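Local coordinates for spindle pole body-associated protein VIK1 (Candida glabrata, PDB 4GKP) that probably binds microtubules as the noncatalytic partner of the kinesin Kar3, through the C-terminal motor homology domain that, with a truncated neck, makes up this chain, at residues 117-122 against 183-188; 35-40 against 51-56; 63-68 against 94-99; 83-88 against 243-248. All coordinates share one frame; numbering follows the deposited sequence.

Contact 1: residues 117-122 against 183-188; sequences QYVMLS and IGLSKF
Five residue pairs, from Q117 with K187 to L121 with I183, zip strands 117-121 and 183-188 into an antiparallel ladder whose short axes run 4.7 Å apart at 164°. The three hydrogen-bonded pairs each close a two-bond ring; in the middle one V119 N gives to L185 O at 2.8 Å, with 170° at the hydrogen. Y118 leaves on the face it shares with S186, its CG anti to the backbone N (chi1 -171°). Its CB is barely within touch of S186 OG at 4.2 Å, CG is closer at 3.7 Å, and CD1 comes down to 3.0 Å from S186 OG. CE1 lies 3.4 Å from S186 OG, which meets the ring obliquely, while L185 O sits at the ring edge near CD1. At the tip, OH hydrogen-bonds to E207 and to Y174 N, and F97 stacks on the ring. On the other face V119 and L185 lie side by side, and L121 CD1 touches L185 CD2 at 3.7 Å. Q117 and K187 run alongside one another there, their ends bound to S156 O and I152 O; a water donates to K187 O. In this antiparallel part of the kinesin-like sheet, beyond strand 201-208, the ladder thus satisfies alternate residues, while Y118, M120, G184 and S186 bond outward to L130, Q128, E207 and F205; L121 and I183 pack on helix 230-241, whereas the Q117/K187 end is polar.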
loop_
_atom_site.group_PDB
_atom_site.type_symbol
_atom_site.label_atom_id
_atom_site.label_comp_id
_atom_site.label_asym_id
_atom_site.label_seq_id
_atom_site.Cartn_x
_atom_site.Cartn_y
_atom_site.Cartn_z
ATOM N N GLN A 117 2.487 3.312 -13.726
ATOM C CA GLN A 117 3.934 3.212 -13.816
ATOM C C GLN A 117 4.402 2.491 -12.568
ATOM O O GLN A 117 3.896 2.739 -11.479
ATOM C CB GLN A 117 4.562 4.587 -13.865
ATOM C CG GLN A 117 4.312 5.328 -15.161
ATOM C CD GLN A 117 4.737 6.777 -15.054
ATOM O OE1 GLN A 117 4.194 7.539 -14.236
ATOM N NE2 GLN A 117 5.749 7.155 -15.836
ATOM N N TYR A 118 5.384 1.618 -12.721
ATOM C CA TYR A 118 5.768 0.716 -11.648
ATOM C C TYR A 118 7.287 0.610 -11.541
ATOM O O TYR A 118 7.943 0.084 -12.437
ATOM C CB TYR A 118 5.159 -0.664 -11.933
ATOM C CG TYR A 118 5.274 -1.699 -10.830
ATOM C CD1 TYR A 118 5.465 -1.331 -9.497
ATOM C CD2 TYR A 118 5.128 -3.048 -11.122
ATOM C CE1 TYR A 118 5.532 -2.275 -8.500
ATOM C CE2 TYR A 118 5.202 -4.005 -10.135
ATOM C CZ TYR A 118 5.404 -3.613 -8.829
ATOM O OH TYR A 118 5.466 -4.579 -7.857
ATOM N N VAL A 119 7.851 1.080 -10.439
ATOM C CA VAL A 119 9.291 0.974 -10.267
ATOM C C VAL A 119 9.726 0.361 -8.929
ATOM O O VAL A 119 9.057 0.524 -7.913
ATOM C CB VAL A 119 9.977 2.351 -10.416
ATOM C CG1 VAL A 119 9.844 2.889 -11.841
ATOM C CG2 VAL A 119 9.439 3.351 -9.398
ATOM N N MET A 120 10.864 -0.328 -8.937
ATOM C CA MET A 120 11.601 -0.591 -7.707
ATOM C C MET A 120 12.528 0.592 -7.395
ATOM O O MET A 120 13.328 0.996 -8.224
ATOM C CB MET A 120 12.404 -1.888 -7.821
ATOM C CG MET A 120 12.837 -2.435 -6.464
ATOM S SD MET A 120 14.550 -2.989 -6.366
ATOM C CE MET A 120 15.455 -1.527 -6.897
ATOM N N LEU A 121 12.399 1.164 -6.205
ATOM C CA LEU A 121 13.222 2.305 -5.794
ATOM C C LEU A 121 14.229 1.912 -4.713
ATOM O O LEU A 121 13.944 1.024 -3.907
ATOM C CB LEU A 121 12.340 3.423 -5.244
ATOM C CG LEU A 121 11.989 4.624 -6.102
ATOM C CD1 LEU A 121 11.444 5.718 -5.195
ATOM C CD2 LEU A 121 13.202 5.121 -6.870
ATOM N N SER A 122 15.382 2.586 -4.688
ATOM C CA SER A 122 16.428 2.356 -3.669
ATOM C C SER A 122 16.775 3.621 -2.890
ATOM O O SER A 122 17.521 3.581 -1.900
ATOM C CB SER A 122 17.691 1.782 -4.310
ATOM O OG SER A 122 17.523 0.399 -4.595
ATOM N N ILE A 183 12.024 -0.402 -2.323
ATOM C CA ILE A 183 10.563 -0.389 -2.220
ATOM C C ILE A 183 9.916 -0.576 -3.589
ATOM O O ILE A 183 10.505 -0.236 -4.620
ATOM C CB ILE A 183 10.006 0.870 -1.517
ATOM C CG1 ILE A 183 10.233 2.127 -2.357
ATOM C CG2 ILE A 183 10.592 1.022 -0.123
ATOM C CD1 ILE A 183 9.310 3.272 -2.002
ATOM N N GLY A 184 8.711 -1.141 -3.585
ATOM C CA GLY A 184 7.869 -1.205 -4.784
ATOM C C GLY A 184 7.050 0.067 -4.809
ATOM O O GLY A 184 6.388 0.396 -3.832
ATOM N N LEU A 185 7.119 0.805 -5.904
ATOM C CA LEU A 185 6.385 2.054 -6.033
ATOM C C LEU A 185 5.592 2.007 -7.334
ATOM O O LEU A 185 6.178 1.971 -8.428
ATOM C CB LEU A 185 7.336 3.259 -6.010
ATOM C CG LEU A 185 6.768 4.695 -6.160
ATOM C CD1 LEU A 185 5.808 5.094 -5.058
ATOM C CD2 LEU A 185 7.882 5.723 -6.191
ATOM N N SER A 186 4.269 1.944 -7.194
ATOM C CA SER A 186 3.343 2.006 -8.323
ATOM C C SER A 186 2.650 3.357 -8.290
ATOM O O SER A 186 2.183 3.795 -7.235
ATOM C CB SER A 186 2.267 0.924 -8.207
ATOM O OG SER A 186 2.776 -0.358 -8.493
ATOM N N LYS A 187 2.586 4.027 -9.430
ATOM C CA LYS A 187 1.830 5.266 -9.515
ATOM C C LYS A 187 0.703 5.110 -10.522
ATOM O O LYS A 187 0.955 4.830 -11.698
ATOM C CB LYS A 187 2.714 6.439 -9.916
ATOM C CG LYS A 187 1.921 7.732 -10.034
ATOM C CD LYS A 187 2.731 8.844 -10.665
ATOM C CE LYS A 187 1.867 10.081 -10.861
ATOM N NZ LYS A 187 2.718 11.238 -11.262
ATOM N N PHE A 188 -0.529 5.266 -10.048
ATOM C CA PHE A 188 -1.676 5.201 -10.928
ATOM C C PHE A 188 -2.177 6.630 -11.109
ATOM O O PHE A 188 -2.293 7.377 -10.147
ATOM C CB PHE A 188 -2.825 4.366 -10.325
ATOM C CG PHE A 188 -2.502 2.912 -10.061
ATOM C CD1 PHE A 188 -1.742 2.532 -8.943
ATOM C CD2 PHE A 188 -3.037 1.914 -10.865
ATOM C CE1 PHE A 188 -1.488 1.183 -8.669
ATOM C CE2 PHE A 188 -2.782 0.556 -10.602
ATOM C CZ PHE A 188 -2.023 0.191 -9.497
HETATM O O HOH W 1 0.887 6.468 -13.865
#

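Contact 2: residues 35-40 against 51-56; sequences SDESIE and TKLIQN
A single hydrogen bond links the two segments: L53 N-H donates to E37 OE1 at 2.9 Å, almost straight at 172°. The E37 chain is bent at chi2 (-77°), which brings its carboxylate to L53 N at the start of strand 52-56; the donor stands above the carboxylate plane, 44° out of it. Electrostatics add little that is direct. E37 and K52 lie alongside and point the same way, yet OE2 of E37 is 5.5 Å from NZ of K52, so the opposite charges probably attract without forming a salt bridge; OE2 of E37 instead rests 3.8 Å from CD of K52. L53 slides past E37 in the opposite direction and makes van der Waals contacts with backbone, its CD1 meeting the E37 carbonyl and its CD2 lying 3.7 Å from S38 O. Apolar packing is looser: CG1 of I39 lies 4.4 Å from CD1 of L53. The backbone of E37, with phi and psi both positive, forms a G1 beta bulge with S38 opposite N33. The contact therefore joins the bulged hairpin of the small antiparallel sheet (30-33, 38-41, 46-49) to strand 52-56 of the main sheet, with I21 of strand 17-22 and V32 of strand 30-33 also packing on L53.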
loop_
_atom_site.group_PDB
_atom_site.type_symbol
_atom_site.label_atom_id
_atom_site.label_comp_id
_atom_site.label_asym_id
_atom_site.label_seq_id
_atom_site.Cartn_x
_atom_site.Cartn_y
_atom_site.Cartn_z
ATOM N N SER A 35 -12.584 -7.764 18.666
ATOM C CA SER A 35 -13.571 -6.830 19.200
ATOM C C SER A 35 -12.963 -5.451 19.470
ATOM O O SER A 35 -13.565 -4.423 19.143
ATOM C CB SER A 35 -14.219 -7.403 20.468
ATOM O OG SER A 35 -13.331 -7.393 21.579
ATOM N N ASP A 36 -11.760 -5.443 20.040
ATOM C CA ASP A 36 -11.051 -4.211 20.386
ATOM C C ASP A 36 -10.169 -3.676 19.239
ATOM O O ASP A 36 -9.664 -2.548 19.310
ATOM C CB ASP A 36 -10.187 -4.464 21.631
ATOM C CG ASP A 36 -9.928 -3.209 22.426
ATOM O OD1 ASP A 36 -10.860 -2.730 23.106
ATOM O OD2 ASP A 36 -8.787 -2.709 22.386
ATOM N N GLU A 37 -9.994 -4.489 18.192
ATOM C CA GLU A 37 -9.073 -4.202 17.069
ATOM C C GLU A 37 -7.643 -3.958 17.568
ATOM O O GLU A 37 -6.950 -3.027 17.133
ATOM C CB GLU A 37 -9.561 -3.025 16.194
ATOM C CG GLU A 37 -11.052 -3.007 15.871
ATOM C CD GLU A 37 -11.473 -3.984 14.785
ATOM O OE1 GLU A 37 -10.668 -4.829 14.346
ATOM O OE2 GLU A 37 -12.641 -3.899 14.361
ATOM N N SER A 38 -7.211 -4.804 18.493
ATOM C CA SER A 38 -5.912 -4.640 19.114
ATOM C C SER A 38 -5.118 -5.926 19.064
ATOM O O SER A 38 -5.671 -7.024 19.002
ATOM C CB SER A 38 -6.065 -4.191 20.571
ATOM O OG SER A 38 -6.522 -5.263 21.385
ATOM N N ILE A 39 -3.805 -5.775 19.086
ATOM C CA ILE A 39 -2.909 -6.906 19.229
ATOM C C ILE A 39 -1.990 -6.619 20.416
ATOM O O ILE A 39 -1.301 -5.590 20.457
ATOM C CB ILE A 39 -2.087 -7.158 17.941
ATOM C CG1 ILE A 39 -3.011 -7.352 16.735
ATOM C CG2 ILE A 39 -1.175 -8.368 18.105
ATOM C CD1 ILE A 39 -2.297 -7.271 15.401
ATOM N N GLU A 40 -2.011 -7.505 21.402
ATOM C CA GLU A 40 -1.038 -7.406 22.469
ATOM C C GLU A 40 0.148 -8.308 22.180
ATOM O O GLU A 40 -0.010 -9.489 21.887
ATOM C CB GLU A 40 -1.625 -7.697 23.851
ATOM C CG GLU A 40 -0.547 -7.647 24.927
ATOM C CD GLU A 40 -1.078 -7.588 26.342
ATOM O OE1 GLU A 40 -2.069 -8.288 26.652
ATOM O OE2 GLU A 40 -0.470 -6.844 27.149
ATOM N N THR A 51 -6.994 0.598 13.140
ATOM C CA THR A 51 -8.322 0.923 12.627
ATOM C C THR A 51 -9.149 -0.344 12.497
ATOM O O THR A 51 -10.308 -0.385 12.890
ATOM C CB THR A 51 -8.273 1.566 11.233
ATOM O OG1 THR A 51 -7.295 2.612 11.212
ATOM C CG2 THR A 51 -9.666 2.109 10.859
ATOM N N LYS A 52 -8.541 -1.376 11.932
ATOM C CA LYS A 52 -9.246 -2.604 11.659
ATOM C C LYS A 52 -8.270 -3.786 11.602
ATOM O O LYS A 52 -7.230 -3.719 10.947
ATOM C CB LYS A 52 -10.030 -2.474 10.341
ATOM C CG LYS A 52 -10.928 -3.651 9.982
ATOM C CD LYS A 52 -12.294 -3.532 10.635
ATOM C CE LYS A 52 -13.142 -4.776 10.385
ATOM N NZ LYS A 52 -13.690 -4.785 9.002
ATOM N N LEU A 53 -8.606 -4.849 12.325
ATOM C CA LEU A 53 -7.975 -6.142 12.126
ATOM C C LEU A 53 -8.744 -6.838 11.027
ATOM O O LEU A 53 -9.964 -6.758 10.976
ATOM C CB LEU A 53 -8.049 -6.998 13.396
ATOM C CG LEU A 53 -6.965 -6.918 14.474
ATOM C CD1 LEU A 53 -6.401 -5.520 14.688
ATOM C CD2 LEU A 53 -7.508 -7.498 15.772
ATOM N N ILE A 54 -8.027 -7.511 10.141
ATOM C CA ILE A 54 -8.655 -8.352 9.146
ATOM C C ILE A 54 -8.267 -9.773 9.483
ATOM O O ILE A 54 -7.078 -10.091 9.543
ATOM C CB ILE A 54 -8.192 -7.984 7.721
ATOM C CG1 ILE A 54 -8.654 -6.564 7.385
ATOM C CG2 ILE A 54 -8.722 -8.989 6.701
ATOM C CD1 ILE A 54 -7.614 -5.725 6.679
ATOM N N GLN A 55 -9.276 -10.606 9.734
ATOM C CA GLN A 55 -9.080 -12.030 9.976
ATOM C C GLN A 55 -8.854 -12.780 8.660
ATOM O O GLN A 55 -9.761 -12.942 7.843
ATOM C CB GLN A 55 -10.264 -12.640 10.748
ATOM C CG GLN A 55 -9.964 -14.033 11.290
ATOM C CD GLN A 55 -11.198 -14.838 11.661
ATOM O OE1 GLN A 55 -12.297 -14.568 11.186
ATOM N NE2 GLN A 55 -11.013 -15.851 12.498
ATOM N N ASN A 56 -7.638 -13.269 8.485
ATOM C CA ASN A 56 -7.237 -13.931 7.255
ATOM C C ASN A 56 -6.662 -15.317 7.567
ATOM O O ASN A 56 -6.269 -15.589 8.704
ATOM C CB ASN A 56 -6.206 -13.049 6.545
ATOM C CG ASN A 56 -6.357 -13.054 5.043
ATOM O OD1 ASN A 56 -6.812 -14.029 4.451
ATOM N ND2 ASN A 56 -5.960 -11.956 4.411
#

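Contact 3: residues 63-68 against 94-99; sequences DLFKED and PNTFEK
D63 holds CG anti to its backbone N (chi1 179°), which swings the carboxylate back over its own chain, whereas F65, with CG anti to the carbonyl carbon (chi1 -57°), sends its ring out to the first turn of helix 96-107. The D63 torsion makes an Asx turn: OD1 of D63 accepts from F65 N at 2.9 Å, the donor lying 47° out of the carboxylate plane, and this bond probably helps to set the 3-10 turn 64-66 from which the ring projects. The ring crosses the T96 side chain at about a right angle. CE2 of F65 brings the ring edge to T96 O at 3.4 Å, and CZ of F65 packs against CG2 of T96 at 3.8 Å. Farther along the helix, CD2 of F65 touches CB of K99 at 4.0 Å. The K99 chain, bent at chi2, crosses D63 obliquely and lays CD 3.8 Å from OD2 of D63. Its NZ stays 5.1 Å from that oxygen, so the charges are close enough for some attraction but are not paired. A lesser touch comes from L64, whose CD1 approaches OG1 of T96. The loop between strand 52-56 and helix 68-78 is thus packed onto the N-terminal turn of helix 96-107: L64 also meets N20 of strand 17-22 and I54 of strand 52-56, F65 reaches I73 of helix 68-78, and T96 rests on F205 of strand 201-208.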
loop_
_atom_site.group_PDB
_atom_site.type_symbol
_atom_site.label_atom_id
_atom_site.label_comp_id
_atom_site.label_asym_id
_atom_site.label_seq_id
_atom_site.Cartn_x
_atom_site.Cartn_y
_atom_site.Cartn_z
ATOM N N ASP A 63 -9.622 -10.961 -0.173
ATOM C CA ASP A 63 -9.352 -9.795 -0.996
ATOM C C ASP A 63 -9.632 -8.602 -0.115
ATOM O O ASP A 63 -10.775 -8.375 0.241
ATOM C CB ASP A 63 -10.296 -9.797 -2.210
ATOM C CG ASP A 63 -10.112 -8.580 -3.130
ATOM O OD1 ASP A 63 -9.344 -7.645 -2.818
ATOM O OD2 ASP A 63 -10.771 -8.570 -4.184
ATOM N N LEU A 64 -8.591 -7.850 0.236
ATOM C CA LEU A 64 -8.712 -6.708 1.150
ATOM C C LEU A 64 -9.489 -5.559 0.539
ATOM O O LEU A 64 -9.930 -4.672 1.249
ATOM C CB LEU A 64 -7.333 -6.188 1.551
ATOM C CG LEU A 64 -6.346 -7.203 2.126
ATOM C CD1 LEU A 64 -4.913 -6.845 1.742
ATOM C CD2 LEU A 64 -6.521 -7.325 3.634
ATOM N N PHE A 65 -9.638 -5.570 -0.783
ATOM C CA PHE A 65 -10.301 -4.482 -1.500
ATOM C C PHE A 65 -11.829 -4.624 -1.524
ATOM O O PHE A 65 -12.532 -3.743 -2.000
ATOM C CB PHE A 65 -9.672 -4.294 -2.893
ATOM C CG PHE A 65 -8.183 -4.033 -2.841
ATOM C CD1 PHE A 65 -7.694 -2.821 -2.387
ATOM C CD2 PHE A 65 -7.277 -5.009 -3.216
ATOM C CE1 PHE A 65 -6.331 -2.580 -2.307
ATOM C CE2 PHE A 65 -5.909 -4.775 -3.145
ATOM C CZ PHE A 65 -5.434 -3.558 -2.690
ATOM N N LYS A 66 -12.332 -5.713 -0.954
ATOM C CA LYS A 66 -13.765 -5.906 -0.762
ATOM C C LYS A 66 -14.166 -5.521 0.664
ATOM O O LYS A 66 -15.330 -5.670 1.045
ATOM C CB LYS A 66 -14.177 -7.367 -1.055
ATOM C CG LYS A 66 -14.032 -7.810 -2.509
ATOM C CD LYS A 66 -14.455 -9.265 -2.697
ATOM N N GLU A 67 -13.204 -5.033 1.446
ATOM C CA GLU A 67 -13.458 -4.612 2.833
ATOM C C GLU A 67 -13.362 -3.078 2.978
ATOM O O GLU A 67 -13.870 -2.353 2.117
ATOM C CB GLU A 67 -12.526 -5.351 3.801
ATOM N N ASP A 68 -12.723 -2.587 4.046
ATOM C CA ASP A 68 -12.627 -1.136 4.323
ATOM C C ASP A 68 -11.854 -0.294 3.275
ATOM O O ASP A 68 -12.117 0.922 3.108
ATOM C CB ASP A 68 -12.044 -0.884 5.726
ATOM C CG ASP A 68 -13.108 -0.861 6.824
ATOM O OD1 ASP A 68 -14.141 -1.531 6.663
ATOM O OD2 ASP A 68 -12.912 -0.166 7.855
ATOM N N PRO A 94 2.006 -11.067 0.051
ATOM C CA PRO A 94 0.572 -11.202 -0.184
ATOM C C PRO A 94 0.234 -11.072 -1.684
ATOM O O PRO A 94 1.084 -10.666 -2.478
ATOM C CB PRO A 94 -0.025 -10.042 0.635
ATOM C CG PRO A 94 1.077 -9.023 0.726
ATOM C CD PRO A 94 2.371 -9.776 0.681
ATOM N N ASN A 95 -0.989 -11.442 -2.057
ATOM C CA ASN A 95 -1.471 -11.279 -3.429
ATOM C C ASN A 95 -2.004 -9.856 -3.712
ATOM O O ASN A 95 -2.651 -9.624 -4.732
ATOM C CB ASN A 95 -2.552 -12.334 -3.738
ATOM N N THR A 96 -1.718 -8.923 -2.803
ATOM C CA THR A 96 -2.261 -7.570 -2.828
ATOM C C THR A 96 -2.198 -6.842 -4.196
ATOM O O THR A 96 -3.205 -6.279 -4.625
ATOM C CB THR A 96 -1.626 -6.725 -1.715
ATOM O OG1 THR A 96 -1.567 -7.508 -0.515
ATOM C CG2 THR A 96 -2.433 -5.448 -1.437
ATOM N N PHE A 97 -1.052 -6.884 -4.881
ATOM C CA PHE A 97 -0.891 -6.211 -6.174
ATOM C C PHE A 97 -1.860 -6.687 -7.259
ATOM O O PHE A 97 -2.458 -5.866 -7.969
ATOM C CB PHE A 97 0.562 -6.312 -6.679
ATOM C CG PHE A 97 0.813 -5.572 -7.976
ATOM C CD1 PHE A 97 0.764 -4.178 -8.027
ATOM C CD2 PHE A 97 1.108 -6.262 -9.140
ATOM C CE1 PHE A 97 0.994 -3.490 -9.210
ATOM C CE2 PHE A 97 1.351 -5.577 -10.331
ATOM C CZ PHE A 97 1.293 -4.191 -10.364
ATOM N N GLU A 98 -2.020 -8.001 -7.388
ATOM C CA GLU A 98 -2.886 -8.583 -8.429
ATOM C C GLU A 98 -4.368 -8.301 -8.175
ATOM O O GLU A 98 -5.142 -8.085 -9.120
ATOM C CB GLU A 98 -2.662 -10.090 -8.555
ATOM C CG GLU A 98 -1.205 -10.509 -8.729
ATOM C CD GLU A 98 -0.489 -10.733 -7.403
ATOM O OE1 GLU A 98 -1.029 -11.460 -6.536
ATOM O OE2 GLU A 98 0.620 -10.193 -7.228
ATOM N N LYS A 99 -4.754 -8.296 -6.900
ATOM C CA LYS A 99 -6.135 -8.019 -6.504
ATOM C C LYS A 99 -6.470 -6.531 -6.674
ATOM O O LYS A 99 -7.592 -6.155 -7.044
ATOM C CB LYS A 99 -6.376 -8.486 -5.065
ATOM C CG LYS A 99 -6.469 -10.001 -4.910
ATOM C CD LYS A 99 -7.791 -10.544 -5.449
ATOM C CE LYS A 99 -7.838 -12.068 -5.444
ATOM N NZ LYS A 99 -7.616 -12.613 -4.076
#

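Contact 4: residues 83-88 against 243-248; sequences FNLFSV and KSAFVF
Regular backbone hydrogen bonds hold F86-V88 against A245-V247 in this parallel pairing, whose strand axes (83-88 and 246-248) lie 4.8 Å apart at 13°. F86 uses both its N and its O, to A245 O at 2.7 Å and V247 N at 2.8 Å, and V247 also gives its O to V88 N, each bond close to straight. Toward the N-terminal ends of the segments, N84 N reaches K243 O by a more bent bond. Side-chain polarity centres on N84, whose CG takes the crowded position between backbone N and carbonyl carbon and turns the amide toward the neighbouring chain. Its ND2 gives to S244 OG at 3.0 Å in the amide plane, almost straight at 172°, and also bonds T242 OG1; OD1 of N84 accepts a weak bond from A245 N. Aromatic packing follows on the face of F86, F246, V88 and F248. The F86 and F246 rings are near parallel (28°) but slid apart, with CD1 of F86 meeting CE1 of F246 at 3.4 Å, while CB of V88 rests 3.8 Å from CD1 of F248. On the opposite side, CD1 of L85 touches CB of A245 and CG1 of V247. The N84 side chain thus appears to stand in for strand pairing where segment 243-248 is still loop, its OD1 bond weak, beside the F86 ring, which packs on L235, I238 and F239 of helix 230-241.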
loop_
_atom_site.group_PDB
_atom_site.type_symbol
_atom_site.label_atom_id
_atom_site.label_comp_id
_atom_site.label_asym_id
_atom_site.label_seq_id
_atom_site.Cartn_x
_atom_site.Cartn_y
_atom_site.Cartn_z
ATOM N N PHE A 83 -3.784 10.116 -3.124
ATOM C CA PHE A 83 -3.756 9.168 -2.012
ATOM C C PHE A 83 -2.838 7.998 -2.240
ATOM O O PHE A 83 -2.273 7.828 -3.327
ATOM C CB PHE A 83 -5.183 8.705 -1.595
ATOM C CG PHE A 83 -5.879 7.846 -2.609
ATOM C CD1 PHE A 83 -6.192 8.335 -3.875
ATOM C CD2 PHE A 83 -6.264 6.550 -2.284
ATOM C CE1 PHE A 83 -6.849 7.538 -4.804
ATOM C CE2 PHE A 83 -6.926 5.747 -3.204
ATOM C CZ PHE A 83 -7.223 6.241 -4.469
ATOM N N ASN A 84 -2.684 7.209 -1.184
ATOM C CA ASN A 84 -1.772 6.081 -1.215
ATOM C C ASN A 84 -2.267 4.892 -0.387
ATOM O O ASN A 84 -3.175 5.031 0.443
ATOM C CB ASN A 84 -0.381 6.525 -0.761
ATOM C CG ASN A 84 -0.307 6.795 0.728
ATOM O OD1 ASN A 84 -0.524 5.897 1.537
ATOM N ND2 ASN A 84 0.008 8.031 1.100
ATOM N N LEU A 85 -1.659 3.735 -0.634
ATOM C CA LEU A 85 -1.803 2.582 0.238
ATOM C C LEU A 85 -0.415 1.991 0.374
ATOM O O LEU A 85 0.253 1.779 -0.634
ATOM C CB LEU A 85 -2.773 1.532 -0.341
ATOM C CG LEU A 85 -2.881 0.188 0.400
ATOM C CD1 LEU A 85 -3.471 0.330 1.806
ATOM C CD2 LEU A 85 -3.671 -0.842 -0.410
ATOM N N PHE A 86 0.014 1.742 1.616
ATOM C CA PHE A 86 1.267 1.028 1.868
ATOM C C PHE A 86 0.993 -0.403 2.262
ATOM O O PHE A 86 0.156 -0.651 3.119
ATOM C CB PHE A 86 2.022 1.647 3.024
ATOM C CG PHE A 86 2.747 2.903 2.683
ATOM C CD1 PHE A 86 2.062 4.116 2.609
ATOM C CD2 PHE A 86 4.131 2.880 2.482
ATOM C CE1 PHE A 86 2.741 5.283 2.313
ATOM C CE2 PHE A 86 4.817 4.043 2.181
ATOM C CZ PHE A 86 4.119 5.248 2.100
ATOM N N SER A 87 1.703 -1.337 1.643
ATOM C CA SER A 87 1.629 -2.732 2.042
ATOM C C SER A 87 2.977 -3.115 2.637
ATOM O O SER A 87 4.005 -3.094 1.934
ATOM C CB SER A 87 1.290 -3.631 0.855
ATOM O OG SER A 87 1.454 -4.999 1.207
ATOM N N VAL A 88 2.958 -3.428 3.937
ATOM C CA VAL A 88 4.163 -3.715 4.730
ATOM C C VAL A 88 4.115 -5.155 5.255
ATOM O O VAL A 88 3.151 -5.552 5.904
ATOM C CB VAL A 88 4.314 -2.725 5.908
ATOM C CG1 VAL A 88 5.581 -3.019 6.726
ATOM C CG2 VAL A 88 4.277 -1.277 5.419
ATOM N N LYS A 243 -3.173 11.530 1.130
ATOM C CA LYS A 243 -3.772 10.727 2.210
ATOM C C LYS A 243 -3.154 9.331 2.257
ATOM O O LYS A 243 -2.857 8.730 1.216
ATOM C CB LYS A 243 -5.278 10.596 2.041
ATOM C CG LYS A 243 -6.037 11.870 2.339
ATOM C CD LYS A 243 -7.511 11.730 2.016
ATOM C CE LYS A 243 -8.338 11.406 3.246
ATOM N NZ LYS A 243 -9.798 11.578 2.994
ATOM N N SER A 244 -2.964 8.834 3.482
ATOM C CA SER A 244 -2.229 7.608 3.739
ATOM C C SER A 244 -3.116 6.496 4.285
ATOM O O SER A 244 -4.115 6.744 4.960
ATOM C CB SER A 244 -1.070 7.891 4.707
ATOM O OG SER A 244 -0.029 8.613 4.063
ATOM N N ALA A 245 -2.748 5.263 3.963
ATOM C CA ALA A 245 -3.369 4.077 4.534
ATOM C C ALA A 245 -2.327 2.996 4.486
ATOM O O ALA A 245 -1.498 2.950 3.543
ATOM C CB ALA A 245 -4.607 3.648 3.745
ATOM N N PHE A 246 -2.384 2.122 5.494
ATOM C CA PHE A 246 -1.379 1.109 5.713
ATOM C C PHE A 246 -1.996 -0.261 5.970
ATOM O O PHE A 246 -2.949 -0.399 6.748
ATOM C CB PHE A 246 -0.498 1.504 6.900
ATOM C CG PHE A 246 0.163 2.856 6.760
ATOM C CD1 PHE A 246 1.376 2.986 6.096
ATOM C CD2 PHE A 246 -0.419 3.994 7.319
ATOM C CE1 PHE A 246 1.992 4.221 5.982
ATOM C CE2 PHE A 246 0.197 5.235 7.203
ATOM C CZ PHE A 246 1.405 5.345 6.530
ATOM N N VAL A 247 -1.455 -1.276 5.309
ATOM C CA VAL A 247 -1.802 -2.641 5.652
ATOM C C VAL A 247 -0.523 -3.357 6.112
ATOM O O VAL A 247 0.510 -3.293 5.443
ATOM C CB VAL A 247 -2.544 -3.376 4.502
ATOM C CG1 VAL A 247 -1.775 -3.267 3.203
ATOM C CG2 VAL A 247 -2.747 -4.843 4.832
ATOM N N PHE A 248 -0.601 -3.996 7.276
ATOM C CA PHE A 248 0.534 -4.723 7.851
ATOM C C PHE A 248 0.236 -6.208 7.905
ATOM O O PHE A 248 -0.766 -6.631 8.477
ATOM C CB PHE A 248 0.835 -4.222 9.259
ATOM C CG PHE A 248 1.112 -2.746 9.336
ATOM C CD1 PHE A 248 2.413 -2.259 9.222
ATOM C CD2 PHE A 248 0.068 -1.840 9.550
ATOM C CE1 PHE A 248 2.664 -0.896 9.308
ATOM C CE2 PHE A 248 0.313 -0.482 9.640
ATOM C CZ PHE A 248 1.609 -0.004 9.502
#

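In the fold
Read from the N terminus, contact 2 is the first to close, linking the small antiparallel sheet to strand 52-56 over only 10 intervening residues. Contact 3 follows, with I54 of contact 2 packed on its L64, and its segments alternate with those of contact 4: strand 83-88 lies between 63-68 and 94-99, and its partner 243-248 comes much later. Contacts 3 and 4 touch where F65 CE1 meets L85 CD2. Contact 1 falls wholly within the long excursion from 88 to 243 and reaches contact 3 through F97, which packs on both Y118 and S186. Contacts 1, 2 and 4 all reach the main sheet, with 1 and 2 on opposite sides of the chain's centre.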